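3-hydroxyadipyl-CoA dehydrogenase (Escherichia coli, PDB 3MOG) catalyses the NAD-dependent oxidation of 3-hydroxyadipyl-CoA to 3-oxoadipyl-CoA, a step in the bacterial degradation of phenylacetate. Local coordinates at residues 200-204 / 452-457; 395-399 / 456-460. One frame throughout, in Å; residues are numbered along the deposited sequence.

Contact 1. Residues 200-204 / 452-457; sequences SEAWR and YGEERY
Arg204 and Glu454 meet end-on in a two-pronged salt bridge, each reaching out from the opposite side of the contact, and the guanidinium takes hold of both carboxylate oxygens. NH2 reaches OE2 of Glu454 at 2.9 Å in an almost straight bond (176°), while NH1 lies 2.7 Å from OE1 of Glu454 on its syn side; the two planes are 31° apart. A bend at chi3 (78°) turns the end of Arg204 toward this partner and brings NH2 over one face of the Tyr452 ring, a cation-pi approach that is long and weak at best. The Tyr457 hydroxyl sits above a face of the same guanidinium, with the ring nearly perpendicular to it. These pairs tie helix 196-207, in the first 3-hydroxyacyl-CoA dehydrogenase C-terminal domain, to the loop between helices 438-452 and 461-473 in the second. Replacing Arg204 with a leucine would probably leave the Glu454 carboxylate without its charged mate and take away the flat group under the Tyr457 hydroxyl. Glu201 OE1 accepts twice: from Tyr457 OH on its syn lone pair, 2.9 Å away, and from Arg456 NH2, which comes from above the carboxylate plane to complete a salt bridge. The extended Arg456 sends that same NH2 to Ser200 OG, 2.9 Å away. Arg392 of helix 390-406 forms a salt bridge with Glu201 OE2 and hydrogen bonds with the hydroxyls of Tyr452 and Tyr457.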
ATOM      1  N   SER C 200     -11.754  -8.597 -10.696  1.00 46.38           N
ATOM      2  CA  SER C 200     -11.364  -8.654  -9.289  1.00 46.69           C
ATOM      3  C   SER C 200     -12.532  -8.786  -8.309  1.00 46.57           C
ATOM      4  O   SER C 200     -12.364  -9.351  -7.213  1.00 38.59           O
ATOM      5  CB  SER C 200     -10.467  -7.469  -8.921  1.00 44.24           C
ATOM      6  OG  SER C 200     -11.187  -6.256  -8.932  1.00 51.36           O
ATOM      7  N   GLU C 201     -13.712  -8.295  -8.685  1.00 38.85           N
ATOM      8  CA  GLU C 201     -14.884  -8.589  -7.840  1.00 42.84           C
ATOM      9  C   GLU C 201     -15.239 -10.094  -7.788  1.00 39.49           C
ATOM     10  O   GLU C 201     -15.548 -10.629  -6.710  1.00 39.41           O
ATOM     11  CB  GLU C 201     -16.086  -7.696  -8.163  1.00 38.76           C
ATOM     12  CG  GLU C 201     -15.926  -6.245  -7.652  1.00 40.57           C
ATOM     13  CD  GLU C 201     -15.680  -6.150  -6.145  1.00 45.56           C
ATOM     14  OE1 GLU C 201     -14.852  -5.318  -5.718  1.00 42.47           O
ATOM     15  OE2 GLU C 201     -16.318  -6.898  -5.377  1.00 50.05           O
ATOM     16  N   ALA C 202     -15.118 -10.767  -8.928  1.00 39.68           N
ATOM     17  CA  ALA C 202     -15.299 -12.224  -9.027  1.00 38.85           C
ATOM     18  C   ALA C 202     -14.297 -13.047  -8.193  1.00 43.65           C
ATOM     19  O   ALA C 202     -14.697 -13.964  -7.474  1.00 45.00           O
ATOM     20  CB  ALA C 202     -15.204 -12.629 -10.437  1.00 36.32           C
ATOM     21  N   TRP C 203     -13.006 -12.741  -8.295  1.00 44.10           N
ATOM     22  CA  TRP C 203     -12.006 -13.397  -7.432  1.00 42.00           C
ATOM     23  C   TRP C 203     -12.291 -13.249  -5.933  1.00 43.25           C
ATOM     24  O   TRP C 203     -12.115 -14.205  -5.165  1.00 48.21           O
ATOM     25  CB  TRP C 203     -10.605 -12.896  -7.747  1.00 40.28           C
ATOM     26  CG  TRP C 203     -10.141 -13.229  -9.144  1.00 49.09           C
ATOM     27  CD1 TRP C 203      -9.790 -12.345 -10.126  1.00 48.81           C
ATOM     28  CD2 TRP C 203      -9.963 -14.541  -9.703  1.00 53.35           C
ATOM     29  NE1 TRP C 203      -9.413 -13.021 -11.267  1.00 50.94           N
ATOM     30  CE2 TRP C 203      -9.516 -14.369 -11.037  1.00 55.27           C
ATOM     31  CE3 TRP C 203     -10.133 -15.844  -9.207  1.00 56.24           C
ATOM     32  CZ2 TRP C 203      -9.244 -15.451 -11.882  1.00 51.81           C
ATOM     33  CZ3 TRP C 203      -9.862 -16.921 -10.054  1.00 55.88           C
ATOM     34  CH2 TRP C 203      -9.414 -16.712 -11.372  1.00 43.81           C
ATOM     35  N   ARG C 204     -12.752 -12.066  -5.523  1.00 43.23           N
ATOM     36  CA  ARG C 204     -13.110 -11.840  -4.126  1.00 47.02           C
ATOM     37  C   ARG C 204     -14.314 -12.676  -3.704  1.00 46.65           C
ATOM     38  O   ARG C 204     -14.315 -13.261  -2.616  1.00 46.02           O
ATOM     39  CB  ARG C 204     -13.373 -10.368  -3.860  1.00 47.41           C
ATOM     40  CG  ARG C 204     -12.119  -9.622  -3.466  1.00 54.62           C
ATOM     41  CD  ARG C 204     -12.466  -8.215  -3.147  1.00 58.57           C
ATOM     42  NE  ARG C 204     -13.068  -8.071  -1.826  1.00 50.57           N
ATOM     43  CZ  ARG C 204     -12.564  -7.291  -0.879  1.00 52.76           C
ATOM     44  NH1 ARG C 204     -11.447  -6.611  -1.117  1.00 49.24           N
ATOM     45  NH2 ARG C 204     -13.170  -7.188   0.297  1.00 47.12           N
ATOM     46  N   TYR C 452     -16.664  -3.180   4.796  1.00 44.07           N
ATOM     47  CA  TYR C 452     -15.310  -3.705   4.678  1.00 45.29           C
ATOM     48  C   TYR C 452     -14.216  -2.817   5.271  1.00 42.19           C
ATOM     49  O   TYR C 452     -13.143  -3.316   5.573  1.00 41.31           O
ATOM     50  CB  TYR C 452     -14.991  -4.020   3.220  1.00 38.67           C
ATOM     51  CG  TYR C 452     -15.809  -5.155   2.701  1.00 36.35           C
ATOM     52  CD1 TYR C 452     -15.538  -6.466   3.099  1.00 33.19           C
ATOM     53  CD2 TYR C 452     -16.880  -4.923   1.831  1.00 33.79           C
ATOM     54  CE1 TYR C 452     -16.305  -7.511   2.652  1.00 37.52           C
ATOM     55  CE2 TYR C 452     -17.651  -5.961   1.365  1.00 39.70           C
ATOM     56  CZ  TYR C 452     -17.365  -7.254   1.780  1.00 47.34           C
ATOM     57  OH  TYR C 452     -18.118  -8.291   1.298  1.00 39.34           O
ATOM     58  N   GLY C 453     -14.486  -1.519   5.420  1.00 42.61           N
ATOM     59  CA  GLY C 453     -13.491  -0.546   5.925  1.00 42.93           C
ATOM     60  C   GLY C 453     -12.281  -0.455   5.014  1.00 46.31           C
ATOM     61  O   GLY C 453     -11.160  -0.218   5.464  1.00 42.53           O
ATOM     62  N   GLU C 454     -12.514  -0.675   3.726  1.00 43.80           N
ATOM     63  CA  GLU C 454     -11.453  -0.700   2.739  1.00 42.92           C
ATOM     64  C   GLU C 454     -11.533   0.533   1.865  1.00 43.47           C
ATOM     65  O   GLU C 454     -12.603   0.907   1.397  1.00 42.88           O
ATOM     66  CB  GLU C 454     -11.565  -1.938   1.857  1.00 40.80           C
ATOM     67  CG  GLU C 454     -11.170  -3.238   2.558  1.00 38.98           C
ATOM     68  CD  GLU C 454     -11.455  -4.453   1.703  1.00 39.52           C
ATOM     69  OE1 GLU C 454     -11.117  -4.446   0.499  1.00 42.29           O
ATOM     70  OE2 GLU C 454     -12.018  -5.420   2.239  1.00 43.51           O
ATOM     71  N   GLU C 455     -10.377   1.147   1.669  1.00 37.07           N
ATOM     72  CA  GLU C 455     -10.168   2.228   0.716  1.00 42.15           C
ATOM     73  C   GLU C 455     -10.560   1.791  -0.698  1.00 42.48           C
ATOM     74  O   GLU C 455     -10.953   2.594  -1.502  1.00 44.92           O
ATOM     75  CB  GLU C 455      -8.694   2.641   0.782  1.00 39.90           C
ATOM     76  CG  GLU C 455      -8.225   3.551  -0.295  1.00 52.84           C
ATOM     77  CD  GLU C 455      -7.132   4.492   0.145  1.00 58.37           C
ATOM     78  OE1 GLU C 455      -6.706   5.308  -0.701  1.00 63.67           O
ATOM     79  OE2 GLU C 455      -6.711   4.438   1.318  1.00 49.87           O
ATOM     80  N   ARG C 456     -10.488   0.497  -0.976  1.00 43.24           N
ATOM     81  CA  ARG C 456     -10.912  -0.077  -2.237  1.00 41.25           C
ATOM     82  C   ARG C 456     -12.358   0.306  -2.647  1.00 43.07           C
ATOM     83  O   ARG C 456     -12.640   0.524  -3.821  1.00 43.23           O
ATOM     84  CB  ARG C 456     -10.773  -1.601  -2.109  1.00 45.43           C
ATOM     85  CG  ARG C 456     -11.230  -2.377  -3.306  1.00 47.58           C
ATOM     86  CD  ARG C 456     -11.142  -3.864  -3.072  1.00 53.62           C
ATOM     87  NE  ARG C 456     -11.835  -4.564  -4.143  1.00 54.62           N
ATOM     88  CZ  ARG C 456     -11.313  -4.833  -5.332  1.00 50.45           C
ATOM     89  NH1 ARG C 456     -10.067  -4.478  -5.612  1.00 54.97           N
ATOM     90  NH2 ARG C 456     -12.042  -5.462  -6.242  1.00 51.82           N
ATOM     91  N   TYR C 457     -13.263   0.390  -1.675  1.00 41.15           N
ATOM     92  CA  TYR C 457     -14.659   0.674  -1.970  1.00 47.46           C
ATOM     93  C   TYR C 457     -15.032   2.160  -1.845  1.00 48.02           C
ATOM     94  O   TYR C 457     -16.212   2.491  -1.885  1.00 49.77           O
ATOM     95  CB  TYR C 457     -15.603  -0.269  -1.181  1.00 40.58           C
ATOM     96  CG  TYR C 457     -15.386  -1.686  -1.603  1.00 45.34           C
ATOM     97  CD1 TYR C 457     -15.861  -2.141  -2.828  1.00 42.61           C
ATOM     98  CD2 TYR C 457     -14.635  -2.561  -0.817  1.00 42.41           C
ATOM     99  CE1 TYR C 457     -15.611  -3.433  -3.251  1.00 42.36           C
ATOM    100  CE2 TYR C 457     -14.393  -3.856  -1.225  1.00 40.49           C
ATOM    101  CZ  TYR C 457     -14.871  -4.286  -2.443  1.00 41.91           C
ATOM    102  OH  TYR C 457     -14.615  -5.574  -2.853  1.00 41.48           O
TER

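Contact 2. Residues 395-399 / 456-460; sequences AMIIN and RYRPC
Asn399, on helix 390-406, turns both ends of its amide to the backbone of the loop that leads into helix 461-473. Its OD1 accepts the N-H of Cys460 at 3.0 Å, met in the carbonyl plane on a lone pair, and its ND2 gives a hydrogen to the carbonyl oxygen of Arg458 at 2.7 Å, with the acceptor close to the amide plane. With CG trans to the backbone nitrogen (chi1 -155°), the amide reaches across to the loop, and its two bonds, to Arg458 and Cys460, fix which way round it lies. Cys460 holds the N-cap position of helix 461-473, so the amide bonds to the chain just where that helix starts; the Cys460 sulfur rests beside Asn399 as well, 3.7 Å from OD1.

One turn earlier on the helix, Met396 makes the apolar half of the contact. Its chain folds back at chi2 and chi3 (both -74°), which lays the thioether against the loop at about a right angle to the Tyr457 side chain. SD comes obliquely to the ring, 3.6 Å from Tyr457 CD1, in a Met-aromatic contact. The methyl CE goes further, to 3.5 Å from the carbonyl oxygen of Arg456, and lies over a face of the Arg456 guanidinium. Helix 438-452 packs against Asn399 through Leu445, and helix 196-207 meets Met396 through Pro197.

With every touching residue buried, the amide probably stands in for water at a backbone N-H and a backbone carbonyl, whereas the unbranched thioether lies against ring, methylene and guanidinium surfaces.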
ATOM      1  N   ALA C 395     -21.144  -1.235 -10.109  1.00 36.41           N
ATOM      2  CA  ALA C 395     -20.736  -0.073  -9.291  1.00 32.98           C
ATOM      3  C   ALA C 395     -19.241   0.203  -9.317  1.00 37.64           C
ATOM      4  O   ALA C 395     -18.821   1.342  -9.557  1.00 45.95           O
ATOM      5  CB  ALA C 395     -21.226  -0.208  -7.824  1.00 29.02           C
ATOM      6  N   MET C 396     -18.435  -0.833  -9.099  1.00 41.89           N
ATOM      7  CA  MET C 396     -16.966  -0.669  -9.115  1.00 40.83           C
ATOM      8  C   MET C 396     -16.387  -0.367 -10.499  1.00 40.15           C
ATOM      9  O   MET C 396     -15.455   0.425 -10.603  1.00 44.57           O
ATOM     10  CB  MET C 396     -16.280  -1.861  -8.476  1.00 36.96           C
ATOM     11  CG  MET C 396     -16.440  -1.884  -6.954  1.00 41.30           C
ATOM     12  SD  MET C 396     -15.428  -0.673  -6.093  1.00 30.14           S
ATOM     13  CE  MET C 396     -13.877  -1.524  -6.311  1.00 43.45           C
ATOM     14  N   ILE C 397     -16.953  -0.969 -11.549  1.00 40.41           N
ATOM     15  CA  ILE C 397     -16.599  -0.633 -12.934  1.00 39.55           C
ATOM     16  C   ILE C 397     -16.855   0.861 -13.199  1.00 42.57           C
ATOM     17  O   ILE C 397     -15.990   1.568 -13.734  1.00 45.97           O
ATOM     18  CB  ILE C 397     -17.402  -1.501 -13.963  1.00 41.77           C
ATOM     19  CG1 ILE C 397     -16.908  -2.943 -13.972  1.00 39.38           C
ATOM     20  CG2 ILE C 397     -17.284  -0.954 -15.382  1.00 37.62           C
ATOM     21  CD1 ILE C 397     -17.838  -3.907 -14.701  1.00 41.60           C
ATOM     22  N   ILE C 398     -18.037   1.328 -12.799  1.00 45.43           N
ATOM     23  CA  ILE C 398     -18.455   2.730 -12.987  1.00 44.19           C
ATOM     24  C   ILE C 398     -17.593   3.733 -12.187  1.00 38.01           C
ATOM     25  O   ILE C 398     -17.213   4.798 -12.681  1.00 40.20           O
ATOM     26  CB  ILE C 398     -19.943   2.866 -12.619  1.00 43.90           C
ATOM     27  CG1 ILE C 398     -20.808   2.081 -13.616  1.00 40.39           C
ATOM     28  CG2 ILE C 398     -20.382   4.325 -12.518  1.00 34.65           C
ATOM     29  CD1 ILE C 398     -22.257   1.951 -13.155  1.00 41.43           C
ATOM     30  N   ASN C 399     -17.286   3.366 -10.955  1.00 37.89           N
ATOM     31  CA  ASN C 399     -16.411   4.137 -10.071  1.00 38.89           C
ATOM     32  C   ASN C 399     -15.026   4.367 -10.682  1.00 38.30           C
ATOM     33  O   ASN C 399     -14.520   5.496 -10.708  1.00 40.99           O
ATOM     34  CB  ASN C 399     -16.279   3.381  -8.756  1.00 31.31           C
ATOM     35  CG  ASN C 399     -15.936   4.278  -7.595  1.00 44.36           C
ATOM     36  OD1 ASN C 399     -16.342   5.435  -7.544  1.00 37.75           O
ATOM     37  ND2 ASN C 399     -15.211   3.725  -6.624  1.00 32.64           N
ATOM     38  N   ARG C 456     -10.488   0.497  -0.976  1.00 43.24           N
ATOM     39  CA  ARG C 456     -10.912  -0.077  -2.237  1.00 41.25           C
ATOM     40  C   ARG C 456     -12.358   0.306  -2.647  1.00 43.07           C
ATOM     41  O   ARG C 456     -12.640   0.524  -3.821  1.00 43.23           O
ATOM     42  CB  ARG C 456     -10.773  -1.601  -2.109  1.00 45.43           C
ATOM     43  CG  ARG C 456     -11.230  -2.377  -3.306  1.00 47.58           C
ATOM     44  CD  ARG C 456     -11.142  -3.864  -3.072  1.00 53.62           C
ATOM     45  NE  ARG C 456     -11.835  -4.564  -4.143  1.00 54.62           N
ATOM     46  CZ  ARG C 456     -11.313  -4.833  -5.332  1.00 50.45           C
ATOM     47  NH1 ARG C 456     -10.067  -4.478  -5.612  1.00 54.97           N
ATOM     48  NH2 ARG C 456     -12.042  -5.462  -6.242  1.00 51.82           N
ATOM     49  N   TYR C 457     -13.263   0.390  -1.675  1.00 41.15           N
ATOM     50  CA  TYR C 457     -14.659   0.674  -1.970  1.00 47.46           C
ATOM     51  C   TYR C 457     -15.032   2.160  -1.845  1.00 48.02           C
ATOM     52  O   TYR C 457     -16.212   2.491  -1.885  1.00 49.77           O
ATOM     53  CB  TYR C 457     -15.603  -0.269  -1.181  1.00 40.58           C
ATOM     54  CG  TYR C 457     -15.386  -1.686  -1.603  1.00 45.34           C
ATOM     55  CD1 TYR C 457     -15.861  -2.141  -2.828  1.00 42.61           C
ATOM     56  CD2 TYR C 457     -14.635  -2.561  -0.817  1.00 42.41           C
ATOM     57  CE1 TYR C 457     -15.611  -3.433  -3.251  1.00 42.36           C
ATOM     58  CE2 TYR C 457     -14.393  -3.856  -1.225  1.00 40.49           C
ATOM     59  CZ  TYR C 457     -14.871  -4.286  -2.443  1.00 41.91           C
ATOM     60  OH  TYR C 457     -14.615  -5.574  -2.853  1.00 41.48           O
ATOM     61  N   ARG C 458     -14.028   3.040  -1.724  1.00 46.25           N
ATOM     62  CA  ARG C 458     -14.279   4.480  -1.704  0.50 45.41           C
ATOM     63  C   ARG C 458     -15.003   4.949  -2.975  1.00 42.92           C
ATOM     64  O   ARG C 458     -14.600   4.607  -4.092  1.00 50.70           O
ATOM     65  CB  ARG C 458     -12.989   5.288  -1.457  0.50 43.16           C
ATOM     66  CG  ARG C 458     -11.948   5.323  -2.609  0.50 42.79           C
ATOM     67  CD  ARG C 458     -12.115   6.531  -3.520  0.50 42.15           C
ATOM     68  NE  ARG C 458     -11.225   6.483  -4.678  0.50 42.07           N
ATOM     69  CZ  ARG C 458     -11.501   5.825  -5.796  0.50 34.89           C
ATOM     70  NH1 ARG C 458     -12.637   5.156  -5.891  0.50 27.28           N
ATOM     71  NH2 ARG C 458     -10.640   5.822  -6.806  0.50 33.18           N
ATOM     72  N   PRO C 459     -16.106   5.698  -2.804  1.00 42.32           N
ATOM     73  CA  PRO C 459     -16.702   6.429  -3.921  1.00 39.77           C
ATOM     74  C   PRO C 459     -15.708   7.497  -4.363  1.00 41.83           C
ATOM     75  O   PRO C 459     -15.113   8.183  -3.501  1.00 37.18           O
ATOM     76  CB  PRO C 459     -17.880   7.140  -3.274  1.00 41.37           C
ATOM     77  CG  PRO C 459     -18.173   6.369  -2.033  1.00 45.94           C
ATOM     78  CD  PRO C 459     -16.869   5.879  -1.555  1.00 41.12           C
ATOM     79  N   CYS C 460     -15.477   7.631  -5.665  1.00 39.05           N
ATOM     80  CA  CYS C 460     -14.502   8.632  -6.096  1.00 44.35           C
ATOM     81  C   CYS C 460     -15.126  10.029  -6.041  1.00 42.30           C
ATOM     82  O   CYS C 460     -16.348  10.164  -5.995  1.00 42.59           O
ATOM     83  CB  CYS C 460     -13.884   8.309  -7.467  1.00 43.72           C
ATOM     84  SG  CYS C 460     -14.948   8.645  -8.827  1.00 51.47           S
TER

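In the fold
Contacts 1 and 2 share Arg456 and Tyr457, and their centres are about 9 Å apart. The polar ends of both residues bond to Glu201 of helix 196-207 in the first C-terminal domain; the Tyr457 hydroxyl also bonds to Arg392 of helix 390-406 in the second, and Met396 of that helix packs on the two side chains. The contacts also touch directly, Glu201 OE1 lying 4.0 Å from Met396 CE. Contact 1 is thus an inter-domain, charge-rich joint and contact 2 a buried one within a domain. The shared loop also reaches the trimer interface, where Glu455 forms hydrogen bonds, one of them weak, with Glu455 of the two neighbouring subunits.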